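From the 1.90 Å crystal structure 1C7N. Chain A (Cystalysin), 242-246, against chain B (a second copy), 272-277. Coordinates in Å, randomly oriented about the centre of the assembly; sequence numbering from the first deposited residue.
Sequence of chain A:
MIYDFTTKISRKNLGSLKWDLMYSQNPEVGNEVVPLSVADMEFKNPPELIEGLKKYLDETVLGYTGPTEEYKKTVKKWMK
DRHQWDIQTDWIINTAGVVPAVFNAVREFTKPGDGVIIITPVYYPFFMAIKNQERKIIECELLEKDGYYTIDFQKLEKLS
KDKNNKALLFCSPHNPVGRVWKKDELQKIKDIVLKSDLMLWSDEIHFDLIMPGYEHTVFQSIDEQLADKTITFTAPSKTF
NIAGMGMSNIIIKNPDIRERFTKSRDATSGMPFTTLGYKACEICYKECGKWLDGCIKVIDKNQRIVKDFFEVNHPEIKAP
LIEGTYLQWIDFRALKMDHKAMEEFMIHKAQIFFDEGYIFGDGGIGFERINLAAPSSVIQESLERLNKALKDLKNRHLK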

ATOM      1  N   ILE A 242      -6.786   9.073  -9.216  1.00  9.22           N
ATOM      2  CA  ILE A 242      -6.887   7.830  -8.448  1.00  9.76           C
ATOM      3  C   ILE A 242      -5.782   7.653  -7.413  1.00  9.84           C
ATOM      4  O   ILE A 242      -5.183   6.579  -7.295  1.00  9.28           O
ATOM      5  CB  ILE A 242      -6.931   6.582  -9.367  1.00  9.24           C
ATOM      6  CG1 ILE A 242      -5.719   6.545 -10.298  1.00 10.95           C
ATOM      7  CG2 ILE A 242      -8.230   6.575 -10.161  1.00  9.72           C
ATOM      8  CD1 ILE A 242      -5.643   5.269 -11.143  1.00 11.78           C
ATOM      9  N   ALA A 243      -5.520   8.716  -6.658  1.00 10.30           N
ATOM     10  CA  ALA A 243      -4.517   8.678  -5.605  1.00 11.31           C
ATOM     11  C   ALA A 243      -4.981   7.659  -4.565  1.00 11.89           C
ATOM     12  O   ALA A 243      -4.175   7.103  -3.830  1.00 12.04           O
ATOM     13  CB  ALA A 243      -4.371  10.060  -4.958  1.00 11.18           C
ATOM     14  N   GLY A 244      -6.292   7.428  -4.515  1.00 12.93           N
ATOM     15  CA  GLY A 244      -6.855   6.476  -3.568  1.00 14.41           C
ATOM     16  C   GLY A 244      -6.858   5.035  -4.057  1.00 16.32           C
ATOM     17  O   GLY A 244      -7.469   4.158  -3.435  1.00 14.84           O
ATOM     18  N   MET A 245      -6.175   4.797  -5.175  1.00 17.87           N
ATOM     19  CA  MET A 245      -6.058   3.468  -5.758  1.00 20.66           C
ATOM     20  C   MET A 245      -4.650   2.923  -5.537  1.00 22.03           C
ATOM     21  O   MET A 245      -4.339   1.790  -5.915  1.00 22.33           O
ATOM     22  CB  MET A 245      -6.390   3.522  -7.248  1.00 22.25           C
ATOM     23  CG  MET A 245      -7.865   3.807  -7.507  1.00 22.46           C
ATOM     24  SD  MET A 245      -8.921   2.593  -6.688  1.00 26.59           S
ATOM     25  CE  MET A 245      -9.328   1.493  -8.040  1.00 19.35           C
ATOM     26  N   GLY A 246      -3.814   3.750  -4.912  1.00 22.50           N
ATOM     27  CA  GLY A 246      -2.444   3.392  -4.581  1.00 23.05           C
ATOM     28  C   GLY A 246      -1.674   2.429  -5.467  1.00 23.62           C
ATOM     29  O   GLY A 246      -1.524   1.257  -5.123  1.00 25.17           O
TER
ATOM     30  N   PRO B 272      -2.233   4.599   4.703  1.00 18.56           N
ATOM     31  CA  PRO B 272      -2.912   4.056   3.524  1.00 17.59           C
ATOM     32  C   PRO B 272      -3.939   5.068   3.020  1.00 18.74           C
ATOM     33  O   PRO B 272      -4.749   5.571   3.800  1.00 17.93           O
ATOM     34  CB  PRO B 272      -3.582   2.794   4.062  1.00 18.38           C
ATOM     35  CG  PRO B 272      -2.719   2.407   5.223  1.00 17.97           C
ATOM     36  CD  PRO B 272      -2.453   3.736   5.873  1.00 18.20           C
ATOM     37  N   PHE B 273      -3.899   5.386   1.729  1.00 19.03           N
ATOM     38  CA  PHE B 273      -4.855   6.333   1.170  1.00 20.04           C
ATOM     39  C   PHE B 273      -5.902   5.587   0.364  1.00 20.99           C
ATOM     40  O   PHE B 273      -6.769   6.197  -0.259  1.00 20.71           O
ATOM     41  CB  PHE B 273      -4.149   7.353   0.272  1.00 20.54           C
ATOM     42  CG  PHE B 273      -3.237   8.282   1.013  1.00 20.76           C
ATOM     43  CD1 PHE B 273      -1.872   8.299   0.743  1.00 21.42           C
ATOM     44  CD2 PHE B 273      -3.740   9.143   1.983  1.00 20.70           C
ATOM     45  CE1 PHE B 273      -1.019   9.161   1.431  1.00 21.72           C
ATOM     46  CE2 PHE B 273      -2.897  10.007   2.675  1.00 21.14           C
ATOM     47  CZ  PHE B 273      -1.533  10.015   2.398  1.00 22.74           C
ATOM     48  N   THR B 274      -5.813   4.261   0.388  1.00 22.44           N
ATOM     49  CA  THR B 274      -6.735   3.400  -0.346  1.00 24.57           C
ATOM     50  C   THR B 274      -8.199   3.604   0.032  1.00 24.81           C
ATOM     51  O   THR B 274      -8.629   3.230   1.121  1.00 27.75           O
ATOM     52  CB  THR B 274      -6.375   1.917  -0.147  1.00 25.50           C
ATOM     53  OG1 THR B 274      -7.432   1.095  -0.660  1.00 29.07           O
ATOM     54  CG2 THR B 274      -6.160   1.612   1.325  1.00 25.96           C
ATOM     55  N   THR B 275      -8.964   4.182  -0.885  1.00 23.56           N
ATOM     56  CA  THR B 275     -10.377   4.443  -0.657  1.00 22.51           C
ATOM     57  C   THR B 275     -11.172   3.151  -0.445  1.00 22.37           C
ATOM     58  O   THR B 275     -11.923   3.030   0.525  1.00 22.35           O
ATOM     59  CB  THR B 275     -11.000   5.192  -1.847  1.00 23.54           C
ATOM     60  OG1 THR B 275     -11.156   4.287  -2.948  1.00 25.38           O
ATOM     61  CG2 THR B 275     -10.100   6.336  -2.288  1.00 22.87           C
ATOM     62  N   LEU B 276     -10.999   2.184  -1.344  1.00 19.72           N
ATOM     63  CA  LEU B 276     -11.735   0.922  -1.248  1.00 19.87           C
ATOM     64  C   LEU B 276     -11.283   0.007  -0.112  1.00 18.17           C
ATOM     65  O   LEU B 276     -12.027  -0.874   0.314  1.00 17.71           O
ATOM     66  CB  LEU B 276     -11.665   0.174  -2.583  1.00 19.57           C
ATOM     67  CG  LEU B 276     -12.152   0.983  -3.791  1.00 21.96           C
ATOM     68  CD1 LEU B 276     -12.093   0.125  -5.046  1.00 22.85           C
ATOM     69  CD2 LEU B 276     -13.572   1.467  -3.557  1.00 21.11           C
ATOM     70  N   GLY B 277     -10.066   0.217   0.378  1.00 16.50           N
ATOM     71  CA  GLY B 277      -9.570  -0.595   1.474  1.00 15.32           C
ATOM     72  C   GLY B 277     -10.400  -0.381   2.729  1.00 13.91           C
ATOM     73  O   GLY B 277     -10.800  -1.342   3.395  1.00 12.88           O
TER
HETATM   74  O   HOH W   1      -8.755   1.718  -3.209  1.00 23.33           O

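The contact centres on the backbone of G244(A), which lies against the start of a helix in chain B. G244(A) CA is 4.5 Å from T274(B) CA. G244(A) O accepts a hydrogen bond from T275(B) N, at 3.0 Å. The amide is free to do this because the first turn of a helix has no preceding turn to supply acceptors. Two CA-H...O contacts flank the bond: G244(A) CA to F273(B) O, and T274(B) CA to G244(A) O, both 3.3 Å.

G244(A) fits because it has no side chain. An ideal CB on G244(A) would lie 2.1 Å from T275(B) CG2, a clash. The p rotamer of T275(B) places CG2 of T275(B) 3.5 Å from G244(A) CA.

T274(B) is the N-cap. Its t rotamer brings T274(B) OG1 within 3.0 Å of G277(B) N, and the two form the capping hydrogen bond. The same T274(B) OG1 is 2.9 Å from the oxygen of water 1. That water donates to G244(A) O at 2.8 Å and accepts from L276(B) N at 3.0 Å. It thus joins the carbonyl to a second free amide of the helix start.

M245(A) points away at CA-to-CB, but its chain bends back. Chi1 and chi2 are both m, and chi3 is -100°, between wells. M245(A) CE ends 4.3 Å from L276(B) CD1, an apolar contact. L276(B), with chi1 m and chi2 t, starts sideways and extends its end nearer to chain A.

F273(B) starts toward chain A, and F273(B) CB lies 4.1 Å from A243(A) O. With chi1 at -67°, the ring then leads away, so the contact is made near the backbone. I242(A) turns its side-chain end away as well. I242(A) O accepts from M245(A) N at 2.9 Å, a bond that closes the turn carrying G244(A).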